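Local coordinates for bacterial bifunctional deaminase-reductase C-terminal domain-containing protein (Corynebacterium diphtheriae, PDB 2P4G) that probably acts as an NADP-dependent reductase of the RibD C-terminal family, possibly reducing 5-amino-6-(5-phosphoribosylamino)uracil in riboflavin biosynthesis, at residues Ala40-Ile44 with Thr215-Ile221; Met57-Asp62 with Ser249-Phe255; Tyr88-Leu93 with Gly108-Leu112; Pro197-Arg201 with Ser226-Gly230; Thr239-Met245 with Ser256-Ile261. All blocks are in the same frame, centred on the assembly; numbering follows the deposited sequence.

Interaction 1. Residues Ala40-Ile44 with Thr215-Ile221; sequences AITSI and TIAPNII. With EDO (1,2-ethanediol), chain L.
Ala40-Ser43 and Thr215-Ala217 run side by side as neighbouring parallel strands, their axes 4.7 Å apart and crossing at -28°. Thr215 pairs with Ile41 (CA-CA 4.6 Å): its N donates to Ala40 O at 2.9 Å and its O accepts from Thr42 N, also at 2.9 Å, so that its backbone brackets Ile41. Its side chain (chi1 m) shares a face with Ile41 and turns OG1 to Asp62. Ile216 pairs with Thr42 (CA-CA 5.2 Å) on the other face, where its CG2 meets Ile44 CG2 at 3.5 Å. Ala217 N donates to Thr42 O at 2.8 Å. Pro218 then centres an inverse gamma turn, in which Asn219 N reaches back to Ala217 O at 2.6 Å and the chain changes course. Asn219 O accepts from Ile44 N at 3.0 Å, and Asn219 ND2 lies 3.5 Å from Ser43 CB. Ile220 CG1 touches Ile44 CD1 at 3.7 Å, with Ile44 chi1 in p, and Ile221 CD1 meets Ser43 CB at 3.7 Å. Residues Asn219-Ile221 pair antiparallel with a strand of the second subunit. A 1,2-ethanediol, probably from the crystallisation liquor, accepts from Ile41 N through O1 at 2.9 Å. Parallel central strands, one passing through a tight turn into an intersubunit ladder, fit the dihydrofolate reductase-like fold of RibD C-terminal domains and its dimer.

Interaction 2. Residues Met57-Asp62 with Ser249-Phe255; sequences MGDQTD and SPNGLIF. With EDO (1,2-ethanediol), chain J.
A helix N-cap meets a type I beta turn here. Asp59 (chi1 p) is the N-cap of helix 60-72, and Ser249-Gly252 form the turn between hairpin strands 237-248 and 254-260, with Gly252 N on Ser249 O at 3.0 Å. Thr61 and Ser249 are the closest CA pair, 6.3 Å apart. Polar contacts centre on the Asp59 carboxylate: OD1 accepts from Asp62 N at 3.0 Å, the capping bond, while OD2 accepts from Ser249 OG at 2.6 Å. Ser249 OG in turn accepts from Leu253 N at 3.2 Å, joining helix start to turn. A 1,2-ethanediol, probably from the crystallisation liquor, donates through O1 to Asp62 OD2 at 3.2 Å. Van der Waals packing comes from Leu253 and Phe255 (chi1 m in both). Leu253 CD2 lies 3.5 Å from the carbonyl Met57 O (residue 57 is a selenomethionine) and 4.1 Å from Asp62 CB; Thr61 CG2 comes to 3.4 Å from Phe255 CE2. Asp62 OD1, hydrogen-bonded to Thr215, sits at the Phe255 ring edge, 3.6 Å from CE1.

Interaction 3. Residues Tyr88-Leu93 with Gly108-Leu112; sequences YGPVVL and GLPKL. With EDO (1,2-ethanediol), chain G; EDO (1,2-ethanediol), chain I.
The loop between helices 80-85 and 95-103 folds back over the entry to strand 111-115, one of the parallel strands of the central sheet, and closes an apolar cluster there. Tyr88-Leu93 is extended without regular structure and runs nearly opposite to Gly108-Leu112, end-to-end directions 164° apart, with Val91 and Leu109 the closest CA pair at 6.9 Å. Val91 (chi1 t) is the hub: its CG1 lies 4.0 Å from Leu109 CD2 and 3.9 Å from Pro110 CG, its CG2 3.8 Å from Leu112 CB. Leu93 (chi1 m, chi2 t) sets CG 3.9 Å from Leu109 CD2 and CD1 3.8 Å from Pro110 CD. At the other end Leu112 CD1 meets the Tyr88 ring edge, 4.4 Å from Tyr88 CD2, while Tyr88 OH bonds to Glu194. A 1,2-ethanediol, probably from the crystallisation liquor, donates through O2 to Gly89 O at 2.8 Å. With side-chain contacts almost wholly aliphatic, the two segments are joined by shape and hydrophobic burial rather than by backbone pairing.

Interaction 4. Residues Pro197-Arg201 with Ser226-Gly230; sequences PSVYR and SPLFG. With EDO (1,2-ethanediol), chain L.
The first turn of helix 197-206 rests against the loop Ser226-Gly230, whose last four residues make a type I beta turn closed by Gly230 N to Pro227 O at 3.0 Å. The backbones come close, Pro197 CA to Phe229 CA being 4.5 Å. Within the helix, Arg201 N donates to Pro197 O at 2.8 Å. Arg201 (chi1 t, chi2 p) sends its guanidinium alongside the turn, where NH1 gives a good bond to Phe229 O at 2.9 Å and a weak one to Gly230 O at 3.2 Å; NH2 has a weak bond to Asp235 O. A water weakly bridges Arg201 NH2 (3.3 Å) and Gly230 O (3.4 Å). Leu228 O receives a CA-H...O contact from Pro197 CA at 3.3 Å and lies at the edge of the Tyr200 ring, 3.5 Å from CD2. Tyr200 OH bonds to Ile39 O and accepts from O1 of a 1,2-ethanediol, probably carried over from crystallisation, at 3.0 Å. Apolar packing adds Tyr200 CB on Phe229 CD1 at 3.6 Å. Gly230 faces the helix; at its phi 90° and psi 154° a CB would be jammed against the carbonyl O of Phe229. The contact ties the helix following strand 190-195 to the loop between strands 219-222 and 237-248, with Tyr200 and Leu228 reaching strand 35-43 and Phe229 packing on Asn45 of the second subunit.

Interaction 5. Residues Thr239-Met245 with Ser256-Ile261; sequences TRLVLEM and SRYKVI. With NO3 (nitrate ion), chain B.
Strands 237-248 and 254-260 form an antiparallel hairpin, here strongly twisted (axes 4.4 Å apart, directions 135° apart). Val242 and Lys259 are a hydrogen-bonded pair, Val242 N to Lys259 O 3.1 Å and, in return, Lys259 N to Val242 O 2.8 Å. Leu243-Tyr258 is non-hydrogen-bonded, CA-CA 4.4 Å. A classic beta bulge then shifts the register: Glu244 N (2.7 Å) and Met245 N (3.2 Å) both donate to Arg257 O, and Arg257 N returns to Met245 O at 3.0 Å. On one face Tyr258 (chi1 m, chi2 -89°) is clasped between two leucines. Leu241 (m, t) places CD1 over one ring face and Leu243 (t, p) places CD1 over the opposite face, each 3.9 Å from the centroid, as CH-pi contacts. On the other face Arg257 runs out with chi1 and chi2 t, then bends at chi3 p. Met245, a selenomethionine with all three chi angles m, sets CG over one face of the Arg257 guanidinium, 3.4 Å from CZ. Glu244 (m, t) makes a salt bridge from OE1 to Arg257 NE at 2.8 Å, its hydrogen bond weak in angle, and another to Arg211. Val242 CG2 meets Ile261 CD1 at 3.3 Å, with Ile261 chi1 m. Strand 254-260 also pairs with strand 211-217, helix 18-23 packs on Met245, and Thr239 and Arg240 join a strand of the second subunit in an antiparallel ladder.

Overall arrangement
Interactions 1, 2 and 5 follow one sheet outward, from strand 35-43 through 211-217 and 254-260 to 237-248. Interactions 1 and 2, centres 10 Å apart, are joined by Ile216 N to Ile254 O at 2.8 Å and Thr215 OG1 to Asp62 OD1 at 2.6 Å. Strand 254-260 carries interaction 2 into interaction 5, centres 19 Å apart. Interaction 4 leans on interaction 1 where Tyr200 OH lies 3.1 Å from Ala40 CB, and both bind the same 1,2-ethanediol, probably from the crystallisation liquor, though it may mark a pocket. All four touch the second subunit. Interaction 3 stands apart, about 25 Å from interaction 1 between centres, and is touched by no other chain of the assembly.

Interaction 1. Residues Ala40-Ile44 with Thr215-Ile221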
# COMPACT_ATOMS: atom_id res chain seq x y z
N ALA A 40 -3.88 -0.59 11.45
CA ALA A 40 -4.51 -0.04 10.26
C ALA A 40 -4.73 -1.12 9.20
O ALA A 40 -4.12 -2.19 9.25
CB ALA A 40 -3.69 1.17 9.72
N ILE A 41 -5.68 -0.85 8.30
CA ILE A 41 -5.97 -1.68 7.15
C ILE A 41 -5.86 -0.84 5.87
O ILE A 41 -6.20 0.34 5.86
CB ILE A 41 -7.38 -2.38 7.29
CG1 ILE A 41 -7.59 -3.43 6.18
CG2 ILE A 41 -8.49 -1.37 7.31
CD1 ILE A 41 -8.73 -4.40 6.49
N THR A 42 -5.38 -1.44 4.80
CA THR A 42 -5.19 -0.72 3.54
C THR A 42 -5.41 -1.66 2.37
O THR A 42 -5.17 -2.87 2.48
CB THR A 42 -3.74 -0.12 3.46
OG1 THR A 42 -3.59 0.63 2.26
CG2 THR A 42 -2.65 -1.23 3.53
N SER A 43 -5.88 -1.12 1.25
CA SER A 43 -5.78 -1.80 -0.03
C SER A 43 -4.30 -1.91 -0.37
O SER A 43 -3.45 -1.25 0.25
CB SER A 43 -6.55 -1.02 -1.08
OG SER A 43 -5.92 0.19 -1.42
N ILE A 44 -3.97 -2.75 -1.34
CA ILE A 44 -2.57 -2.91 -1.74
C ILE A 44 -1.96 -1.61 -2.31
O ILE A 44 -0.74 -1.40 -2.26
CB ILE A 44 -2.35 -4.07 -2.73
CG1 ILE A 44 -3.07 -3.82 -4.07
CG2 ILE A 44 -2.76 -5.40 -2.07
CD1 ILE A 44 -2.33 -4.37 -5.28
N THR A 215 -2.61 -4.39 8.09
CA THR A 215 -3.26 -5.43 7.32
C THR A 215 -3.38 -4.92 5.89
O THR A 215 -3.88 -3.82 5.67
CB THR A 215 -4.67 -5.70 7.85
OG1 THR A 215 -4.58 -6.05 9.23
CG2 THR A 215 -5.38 -6.82 7.03
N ILE A 216 -2.93 -5.73 4.93
CA ILE A 216 -3.01 -5.40 3.51
C ILE A 216 -4.02 -6.32 2.86
O ILE A 216 -3.83 -7.55 2.81
CB ILE A 216 -1.67 -5.53 2.81
CG1 ILE A 216 -0.63 -4.69 3.56
CG2 ILE A 216 -1.81 -5.11 1.33
CD1 ILE A 216 0.76 -5.19 3.47
N ALA A 217 -5.10 -5.70 2.40
CA ALA A 217 -6.28 -6.39 1.96
C ALA A 217 -6.13 -6.68 0.48
O ALA A 217 -5.57 -5.86 -0.26
CB ALA A 217 -7.53 -5.55 2.22
N PRO A 218 -6.60 -7.86 0.04
CA PRO A 218 -6.42 -8.26 -1.33
C PRO A 218 -7.33 -7.47 -2.28
O PRO A 218 -8.16 -8.04 -2.99
CB PRO A 218 -6.81 -9.74 -1.29
CG PRO A 218 -7.87 -9.80 -0.22
CD PRO A 218 -7.36 -8.86 0.82
N ASN A 219 -7.20 -6.15 -2.29
CA ASN A 219 -7.92 -5.35 -3.27
C ASN A 219 -7.20 -4.11 -3.77
O ASN A 219 -6.25 -3.62 -3.15
CB ASN A 219 -9.36 -5.05 -2.81
CG ASN A 219 -9.46 -4.71 -1.36
OD1 ASN A 219 -10.06 -5.46 -0.57
ND2 ASN A 219 -8.87 -3.59 -1.00
N ILE A 220 -7.61 -3.66 -4.95
CA ILE A 220 -7.09 -2.47 -5.60
C ILE A 220 -8.22 -1.47 -5.65
O ILE A 220 -9.29 -1.82 -6.07
CB ILE A 220 -6.69 -2.75 -7.04
CG1 ILE A 220 -5.52 -3.74 -7.08
CG2 ILE A 220 -6.40 -1.44 -7.77
CD1 ILE A 220 -4.99 -4.05 -8.46
N ILE A 221 -7.97 -0.25 -5.21
CA ILE A 221 -8.96 0.83 -5.20
C ILE A 221 -8.35 2.06 -5.88
O ILE A 221 -7.38 2.64 -5.37
CB ILE A 221 -9.38 1.18 -3.76
CG1 ILE A 221 -9.96 -0.08 -3.07
CG2 ILE A 221 -10.38 2.34 -3.78
CD1 ILE A 221 -10.11 0.01 -1.55
C1 EDO L . -7.58 2.08 8.26
O1 EDO L . -7.25 1.27 9.41
C2 EDO L . -8.57 3.17 8.68
O2 EDO L . -7.88 4.19 9.41

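Interaction 2. Residues Met57-Asp62 with Ser249-Phe255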
# COMPACT_ATOMS: atom_id res chain seq x y z
N MSE A 57 -13.16 -4.28 4.02
CA MSE A 57 -11.89 -4.84 3.61
C MSE A 57 -11.41 -5.93 4.57
O MSE A 57 -10.69 -6.83 4.16
CB MSE A 57 -10.85 -3.75 3.46
CG MSE A 57 -10.97 -3.05 2.14
SE MSE A 57 -9.42 -2.03 1.74
CE MSE A 57 -9.79 -0.63 3.12
N GLY A 58 -11.82 -5.85 5.83
CA GLY A 58 -11.35 -6.79 6.84
C GLY A 58 -12.08 -8.10 6.74
O GLY A 58 -13.16 -8.17 6.15
N ASP A 59 -11.47 -9.14 7.30
CA ASP A 59 -12.14 -10.42 7.48
C ASP A 59 -12.16 -10.71 8.98
O ASP A 59 -11.90 -9.81 9.78
CB ASP A 59 -11.47 -11.54 6.66
CG ASP A 59 -10.05 -11.85 7.11
OD1 ASP A 59 -9.53 -11.19 8.03
OD2 ASP A 59 -9.43 -12.76 6.53
N GLN A 60 -12.49 -11.94 9.36
CA GLN A 60 -12.62 -12.28 10.76
C GLN A 60 -11.28 -12.28 11.46
O GLN A 60 -11.19 -11.87 12.59
CB GLN A 60 -13.28 -13.66 10.94
CG GLN A 60 -13.71 -13.91 12.38
CD GLN A 60 -14.56 -12.77 12.94
OE1 GLN A 60 -15.63 -12.47 12.41
NE2 GLN A 60 -14.09 -12.13 14.01
N THR A 61 -10.24 -12.75 10.78
CA THR A 61 -8.90 -12.77 11.37
C THR A 61 -8.51 -11.35 11.78
O THR A 61 -8.17 -11.11 12.92
CB THR A 61 -7.88 -13.41 10.41
OG1 THR A 61 -8.31 -14.75 10.09
CG2 THR A 61 -6.52 -13.46 11.05
N ASP A 62 -8.66 -10.42 10.84
CA ASP A 62 -8.39 -9.01 11.07
C ASP A 62 -9.21 -8.41 12.21
O ASP A 62 -8.67 -7.65 13.02
CB ASP A 62 -8.66 -8.22 9.78
CG ASP A 62 -8.24 -6.78 9.89
OD1 ASP A 62 -7.03 -6.50 9.98
OD2 ASP A 62 -9.12 -5.92 9.92
N SER A 249 -4.25 -14.36 6.29
CA SER A 249 -5.50 -15.09 6.56
C SER A 249 -5.88 -15.99 5.39
O SER A 249 -5.29 -15.87 4.31
CB SER A 249 -6.65 -14.11 6.84
OG SER A 249 -7.02 -13.40 5.69
N PRO A 250 -6.87 -16.89 5.57
CA PRO A 250 -7.28 -17.73 4.44
C PRO A 250 -7.99 -16.95 3.33
O PRO A 250 -8.10 -17.45 2.22
CB PRO A 250 -8.24 -18.75 5.08
CG PRO A 250 -8.10 -18.57 6.56
CD PRO A 250 -7.64 -17.19 6.79
N ASN A 251 -8.46 -15.75 3.65
CA ASN A 251 -8.99 -14.82 2.65
C ASN A 251 -7.92 -13.97 1.94
O ASN A 251 -8.26 -13.11 1.14
CB ASN A 251 -10.02 -13.92 3.30
CG ASN A 251 -11.18 -14.70 3.87
OD1 ASN A 251 -11.44 -14.66 5.06
ND2 ASN A 251 -11.88 -15.43 3.01
N GLY A 252 -6.65 -14.20 2.26
CA GLY A 252 -5.55 -13.57 1.54
C GLY A 252 -5.19 -12.19 2.04
O GLY A 252 -4.48 -11.44 1.36
N LEU A 253 -5.65 -11.84 3.24
CA LEU A 253 -5.23 -10.60 3.87
C LEU A 253 -3.86 -10.81 4.47
O LEU A 253 -3.60 -11.87 5.04
CB LEU A 253 -6.21 -10.15 4.96
CG LEU A 253 -7.53 -9.45 4.53
CD1 LEU A 253 -8.46 -10.44 3.85
CD2 LEU A 253 -8.19 -8.77 5.74
N ILE A 254 -2.98 -9.83 4.32
CA ILE A 254 -1.61 -9.93 4.86
C ILE A 254 -1.64 -9.16 6.15
O ILE A 254 -2.24 -8.08 6.24
CB ILE A 254 -0.52 -9.35 3.93
CG1 ILE A 254 -0.55 -10.00 2.56
CG2 ILE A 254 0.90 -9.52 4.54
CD1 ILE A 254 0.36 -9.26 1.54
N PHE A 255 -1.04 -9.75 7.18
CA PHE A 255 -0.89 -9.09 8.44
C PHE A 255 0.60 -8.92 8.64
O PHE A 255 1.36 -9.87 8.50
CB PHE A 255 -1.49 -9.92 9.56
CG PHE A 255 -2.92 -10.24 9.36
CD1 PHE A 255 -3.90 -9.28 9.58
CD2 PHE A 255 -3.31 -11.48 8.91
CE1 PHE A 255 -5.21 -9.56 9.39
CE2 PHE A 255 -4.64 -11.77 8.72
CZ PHE A 255 -5.59 -10.81 8.96
C1 EDO J . -8.59 -2.06 10.93
O1 EDO J . -7.75 -3.21 11.00
C2 EDO J . -7.93 -1.01 11.81
O2 EDO J . -8.42 0.35 11.62

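Interaction 3. Residues Tyr88-Leu93 with Gly108-Leu112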
# COMPACT_ATOMS: atom_id res chain seq x y z
N TYR A 88 -18.46 2.31 15.87
CA TYR A 88 -17.92 2.01 17.16
C TYR A 88 -18.97 2.15 18.24
O TYR A 88 -19.79 3.06 18.20
CB TYR A 88 -16.77 2.93 17.52
CG TYR A 88 -15.42 2.58 17.00
CD1 TYR A 88 -15.24 2.06 15.72
CD2 TYR A 88 -14.29 2.84 17.76
CE1 TYR A 88 -13.96 1.79 15.24
CE2 TYR A 88 -13.03 2.56 17.29
CZ TYR A 88 -12.87 2.04 16.03
OH TYR A 88 -11.62 1.76 15.59
N GLY A 89 -18.92 1.25 19.21
CA GLY A 89 -19.71 1.33 20.40
C GLY A 89 -18.81 1.26 21.61
O GLY A 89 -17.58 1.39 21.50
N PRO A 90 -19.41 1.04 22.78
CA PRO A 90 -18.59 0.80 23.96
C PRO A 90 -17.63 -0.39 23.73
O PRO A 90 -18.02 -1.41 23.17
CB PRO A 90 -19.61 0.53 25.06
CG PRO A 90 -20.85 1.25 24.60
CD PRO A 90 -20.85 1.04 23.11
N VAL A 91 -16.39 -0.22 24.18
CA VAL A 91 -15.38 -1.24 24.02
C VAL A 91 -15.85 -2.52 24.70
O VAL A 91 -16.38 -2.49 25.84
CB VAL A 91 -14.03 -0.76 24.55
CG1 VAL A 91 -13.01 -1.89 24.56
CG2 VAL A 91 -13.54 0.44 23.72
N VAL A 92 -15.71 -3.63 23.97
CA VAL A 92 -15.97 -4.98 24.52
C VAL A 92 -14.72 -5.83 24.37
O VAL A 92 -13.96 -5.66 23.41
CB VAL A 92 -17.17 -5.73 23.81
CG1 VAL A 92 -18.46 -4.94 23.93
CG2 VAL A 92 -16.87 -5.96 22.35
N LEU A 93 -14.52 -6.74 25.30
CA LEU A 93 -13.47 -7.76 25.17
C LEU A 93 -14.01 -9.13 25.57
O LEU A 93 -14.91 -9.23 26.41
CB LEU A 93 -12.23 -7.42 26.02
CG LEU A 93 -11.33 -6.26 25.61
CD1 LEU A 93 -10.33 -6.00 26.71
CD2 LEU A 93 -10.63 -6.55 24.30
N GLY A 108 -10.30 -3.88 33.33
CA GLY A 108 -10.85 -4.90 32.45
C GLY A 108 -10.84 -4.51 31.00
O GLY A 108 -10.55 -5.34 30.14
N LEU A 109 -11.14 -3.24 30.74
CA LEU A 109 -11.26 -2.68 29.40
C LEU A 109 -10.36 -1.45 29.20
O LEU A 109 -10.23 -0.62 30.09
CB LEU A 109 -12.70 -2.26 29.14
CG LEU A 109 -13.69 -3.43 29.15
CD1 LEU A 109 -15.05 -2.96 29.59
CD2 LEU A 109 -13.73 -4.12 27.78
N PRO A 110 -9.77 -1.33 28.00
CA PRO A 110 -9.04 -0.10 27.71
C PRO A 110 -9.96 1.11 27.60
O PRO A 110 -11.12 0.97 27.23
CB PRO A 110 -8.40 -0.40 26.34
CG PRO A 110 -9.30 -1.41 25.73
CD PRO A 110 -9.76 -2.27 26.87
N LYS A 111 -9.42 2.28 27.88
CA LYS A 111 -10.16 3.52 27.79
C LYS A 111 -10.25 3.94 26.34
O LYS A 111 -9.23 4.14 25.67
CB LYS A 111 -9.46 4.64 28.59
CG LYS A 111 -10.24 5.94 28.71
CD LYS A 111 -11.46 5.76 29.58
CE LYS A 111 -12.25 7.05 29.82
NZ LYS A 111 -13.46 6.76 30.67
N LEU A 112 -11.47 4.10 25.86
CA LEU A 112 -11.69 4.64 24.53
C LEU A 112 -11.56 6.15 24.55
O LEU A 112 -12.27 6.83 25.30
CB LEU A 112 -13.08 4.25 24.01
CG LEU A 112 -13.46 4.66 22.60
CD1 LEU A 112 -12.48 4.09 21.54
CD2 LEU A 112 -14.90 4.22 22.33
C1 EDO G . -17.14 -1.46 20.22
O1 EDO G . -17.90 -2.49 19.60
C2 EDO G . -16.24 -0.59 19.30
O2 EDO G . -15.43 0.43 20.03
C1 EDO I . -11.33 2.88 31.35
O1 EDO I . -11.63 1.60 30.77
C2 EDO I . -10.66 2.78 32.72
O2 EDO I . -9.25 3.10 32.66

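Interaction 4. Residues Pro197-Arg201 with Ser226-Gly230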
# COMPACT_ATOMS: atom_id res chain seq x y z
N PRO A 197 -6.67 8.05 9.19
CA PRO A 197 -5.46 8.44 8.44
C PRO A 197 -4.78 9.71 8.96
O PRO A 197 -3.55 9.75 9.08
CB PRO A 197 -5.99 8.67 7.03
CG PRO A 197 -7.13 7.73 6.91
CD PRO A 197 -7.72 7.52 8.29
N SER A 198 -5.55 10.74 9.24
CA SER A 198 -4.96 11.98 9.72
C SER A 198 -4.41 11.83 11.16
O SER A 198 -3.47 12.50 11.55
CB SER A 198 -5.95 13.13 9.62
OG SER A 198 -6.88 13.05 10.66
N VAL A 199 -4.99 10.91 11.92
CA VAL A 199 -4.53 10.59 13.25
C VAL A 199 -3.22 9.81 13.16
O VAL A 199 -2.24 10.15 13.83
CB VAL A 199 -5.64 9.83 14.03
CG1 VAL A 199 -5.20 9.50 15.45
CG2 VAL A 199 -6.92 10.67 14.06
N TYR A 200 -3.18 8.79 12.31
CA TYR A 200 -1.92 8.10 11.98
C TYR A 200 -0.86 9.10 11.60
O TYR A 200 0.26 9.06 12.10
CB TYR A 200 -2.09 7.16 10.79
CG TYR A 200 -3.06 6.02 10.97
CD1 TYR A 200 -3.13 5.31 12.15
CD2 TYR A 200 -3.85 5.60 9.93
CE1 TYR A 200 -3.99 4.25 12.30
CE2 TYR A 200 -4.73 4.55 10.08
CZ TYR A 200 -4.80 3.89 11.26
OH TYR A 200 -5.67 2.83 11.41
N ARG A 201 -1.23 10.02 10.71
CA ARG A 201 -0.32 11.05 10.22
C ARG A 201 0.23 11.93 11.33
O ARG A 201 1.44 12.14 11.42
CB ARG A 201 -1.05 11.89 9.17
CG ARG A 201 -0.21 12.97 8.45
CD ARG A 201 1.06 12.42 7.85
NE ARG A 201 1.70 13.32 6.89
CZ ARG A 201 1.24 13.55 5.65
NH1 ARG A 201 0.15 12.93 5.23
NH2 ARG A 201 1.87 14.39 4.83
N SER A 226 -9.00 7.14 0.26
CA SER A 226 -8.49 7.74 1.44
C SER A 226 -7.04 7.29 1.68
O SER A 226 -6.77 6.22 2.24
CB SER A 226 -9.41 7.39 2.59
OG SER A 226 -9.05 8.16 3.71
N PRO A 227 -6.09 8.14 1.27
CA PRO A 227 -4.70 7.81 1.51
C PRO A 227 -4.49 7.34 2.95
O PRO A 227 -4.92 8.00 3.89
CB PRO A 227 -3.99 9.13 1.26
CG PRO A 227 -4.84 9.81 0.28
CD PRO A 227 -6.25 9.44 0.61
N LEU A 228 -3.86 6.18 3.08
CA LEU A 228 -3.64 5.53 4.35
C LEU A 228 -3.16 6.50 5.44
O LEU A 228 -3.64 6.44 6.57
CB LEU A 228 -2.62 4.40 4.17
CG LEU A 228 -2.24 3.55 5.38
CD1 LEU A 228 -3.51 2.95 6.03
CD2 LEU A 228 -1.23 2.49 4.94
N PHE A 229 -2.19 7.36 5.12
CA PHE A 229 -1.62 8.25 6.11
C PHE A 229 -1.95 9.72 5.86
O PHE A 229 -1.20 10.61 6.26
CB PHE A 229 -0.12 8.00 6.23
CG PHE A 229 0.22 6.64 6.75
CD1 PHE A 229 -0.51 6.08 7.80
CD2 PHE A 229 1.23 5.90 6.19
CE1 PHE A 229 -0.21 4.82 8.28
CE2 PHE A 229 1.52 4.64 6.65
CZ PHE A 229 0.80 4.09 7.70
N GLY A 230 -3.09 9.95 5.23
CA GLY A 230 -3.65 11.28 5.12
C GLY A 230 -3.22 12.03 3.90
O GLY A 230 -2.15 11.78 3.35
C1 EDO L . -7.58 2.08 8.26
O1 EDO L . -7.25 1.27 9.41
C2 EDO L . -8.57 3.17 8.68
O2 EDO L . -7.88 4.19 9.41
O HOH W 1 -0.01 14.15 2.11

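Interaction 5. Residues Thr239-Met245 with Ser256-Ile261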
# COMPACT_ATOMS: atom_id res chain seq x y z
N THR A 239 9.64 7.52 6.46
CA THR A 239 10.33 6.78 7.50
C THR A 239 10.52 5.34 7.07
O THR A 239 9.77 4.84 6.26
CB THR A 239 9.59 6.81 8.86
OG1 THR A 239 10.35 6.05 9.82
CG2 THR A 239 8.20 6.24 8.77
N ARG A 240 11.54 4.70 7.64
CA ARG A 240 11.73 3.28 7.41
C ARG A 240 11.27 2.43 8.60
O ARG A 240 11.16 2.90 9.77
CB ARG A 240 13.18 2.95 7.01
CG ARG A 240 13.26 1.83 5.89
CD ARG A 240 14.68 1.43 5.56
NE ARG A 240 14.81 0.03 5.11
CZ ARG A 240 14.76 -1.05 5.90
NH1 ARG A 240 14.56 -0.93 7.22
NH2 ARG A 240 14.90 -2.27 5.38
N LEU A 241 10.94 1.19 8.24
CA LEU A 241 10.31 0.24 9.12
C LEU A 241 11.18 -0.98 9.18
O LEU A 241 11.97 -1.21 8.25
CB LEU A 241 8.94 -0.12 8.57
CG LEU A 241 7.94 1.03 8.39
CD1 LEU A 241 6.62 0.54 7.72
CD2 LEU A 241 7.64 1.67 9.75
N VAL A 242 11.08 -1.72 10.28
CA VAL A 242 11.67 -3.06 10.41
C VAL A 242 10.49 -4.01 10.51
O VAL A 242 9.68 -3.91 11.44
CB VAL A 242 12.59 -3.19 11.64
CG1 VAL A 242 13.01 -4.66 11.91
CG2 VAL A 242 13.82 -2.32 11.46
N LEU A 243 10.37 -4.90 9.53
CA LEU A 243 9.35 -5.94 9.54
C LEU A 243 9.70 -6.92 10.66
O LEU A 243 10.81 -7.44 10.71
CB LEU A 243 9.28 -6.65 8.19
CG LEU A 243 8.19 -7.73 8.05
CD1 LEU A 243 6.80 -7.10 8.17
CD2 LEU A 243 8.35 -8.54 6.74
N GLU A 244 8.76 -7.15 11.56
CA GLU A 244 8.95 -8.06 12.67
C GLU A 244 8.15 -9.36 12.55
O GLU A 244 8.61 -10.41 13.00
CB GLU A 244 8.54 -7.37 13.96
CG GLU A 244 9.46 -6.27 14.42
CD GLU A 244 8.96 -5.63 15.71
OE1 GLU A 244 7.78 -5.81 16.06
OE2 GLU A 244 9.75 -4.95 16.37
N MSE A 245 6.97 -9.27 11.97
CA MSE A 245 6.01 -10.37 11.90
C MSE A 245 5.32 -10.27 10.57
O MSE A 245 4.92 -9.20 10.19
CB MSE A 245 4.91 -10.21 12.95
CG MSE A 245 5.32 -10.31 14.38
SE MSE A 245 5.62 -12.17 14.91
CE MSE A 245 3.81 -12.79 14.67
N SER A 256 0.98 -7.69 9.00
CA SER A 256 2.37 -7.32 9.14
C SER A 256 2.52 -6.49 10.42
O SER A 256 1.66 -5.69 10.73
CB SER A 256 2.83 -6.49 7.94
OG SER A 256 2.16 -5.24 7.90
N ARG A 257 3.59 -6.73 11.16
CA ARG A 257 3.95 -5.93 12.28
C ARG A 257 5.32 -5.36 11.99
O ARG A 257 6.28 -6.13 11.72
CB ARG A 257 4.03 -6.76 13.55
CG ARG A 257 4.13 -5.90 14.79
CD ARG A 257 4.21 -6.73 16.04
NE ARG A 257 5.50 -7.35 16.17
CZ ARG A 257 5.81 -8.27 17.08
NH1 ARG A 257 4.91 -8.69 17.94
NH2 ARG A 257 7.04 -8.75 17.11
N TYR A 258 5.41 -4.03 12.05
CA TYR A 258 6.67 -3.29 11.87
C TYR A 258 7.03 -2.49 13.10
O TYR A 258 6.17 -1.96 13.80
CB TYR A 258 6.52 -2.26 10.77
CG TYR A 258 6.25 -2.79 9.39
CD1 TYR A 258 7.30 -3.14 8.53
CD2 TYR A 258 4.93 -2.90 8.92
CE1 TYR A 258 7.05 -3.59 7.22
CE2 TYR A 258 4.67 -3.36 7.61
CZ TYR A 258 5.74 -3.69 6.78
OH TYR A 258 5.48 -4.14 5.51
N LYS A 259 8.33 -2.34 13.31
CA LYS A 259 8.87 -1.42 14.30
C LYS A 259 9.16 -0.11 13.60
O LYS A 259 9.84 -0.09 12.57
CB LYS A 259 10.14 -2.01 14.91
CG LYS A 259 11.04 -1.04 15.70
CD LYS A 259 10.36 -0.48 16.95
CE LYS A 259 11.37 -0.09 18.01
NZ LYS A 259 12.24 -1.24 18.43
N VAL A 260 8.68 0.99 14.16
CA VAL A 260 8.90 2.32 13.59
C VAL A 260 10.25 2.90 14.01
O VAL A 260 10.54 2.99 15.18
CB VAL A 260 7.79 3.30 13.98
CG1 VAL A 260 8.11 4.69 13.49
CG2 VAL A 260 6.47 2.82 13.42
N ILE A 261 11.07 3.29 13.05
CA ILE A 261 12.44 3.73 13.35
C ILE A 261 12.57 5.26 13.45
O ILE A 261 12.34 5.99 12.49
CB ILE A 261 13.42 3.17 12.33
CG1 ILE A 261 13.34 1.63 12.33
CG2 ILE A 261 14.84 3.65 12.63
CD1 ILE A 261 13.78 0.99 11.01
N NO3 B . 16.05 -2.12 1.50
O1 NO3 B . 16.23 -1.86 0.14
O2 NO3 B . 15.08 -1.43 2.24
O3 NO3 B . 16.87 -3.07 2.12
O HOH W 2 13.41 6.70 10.09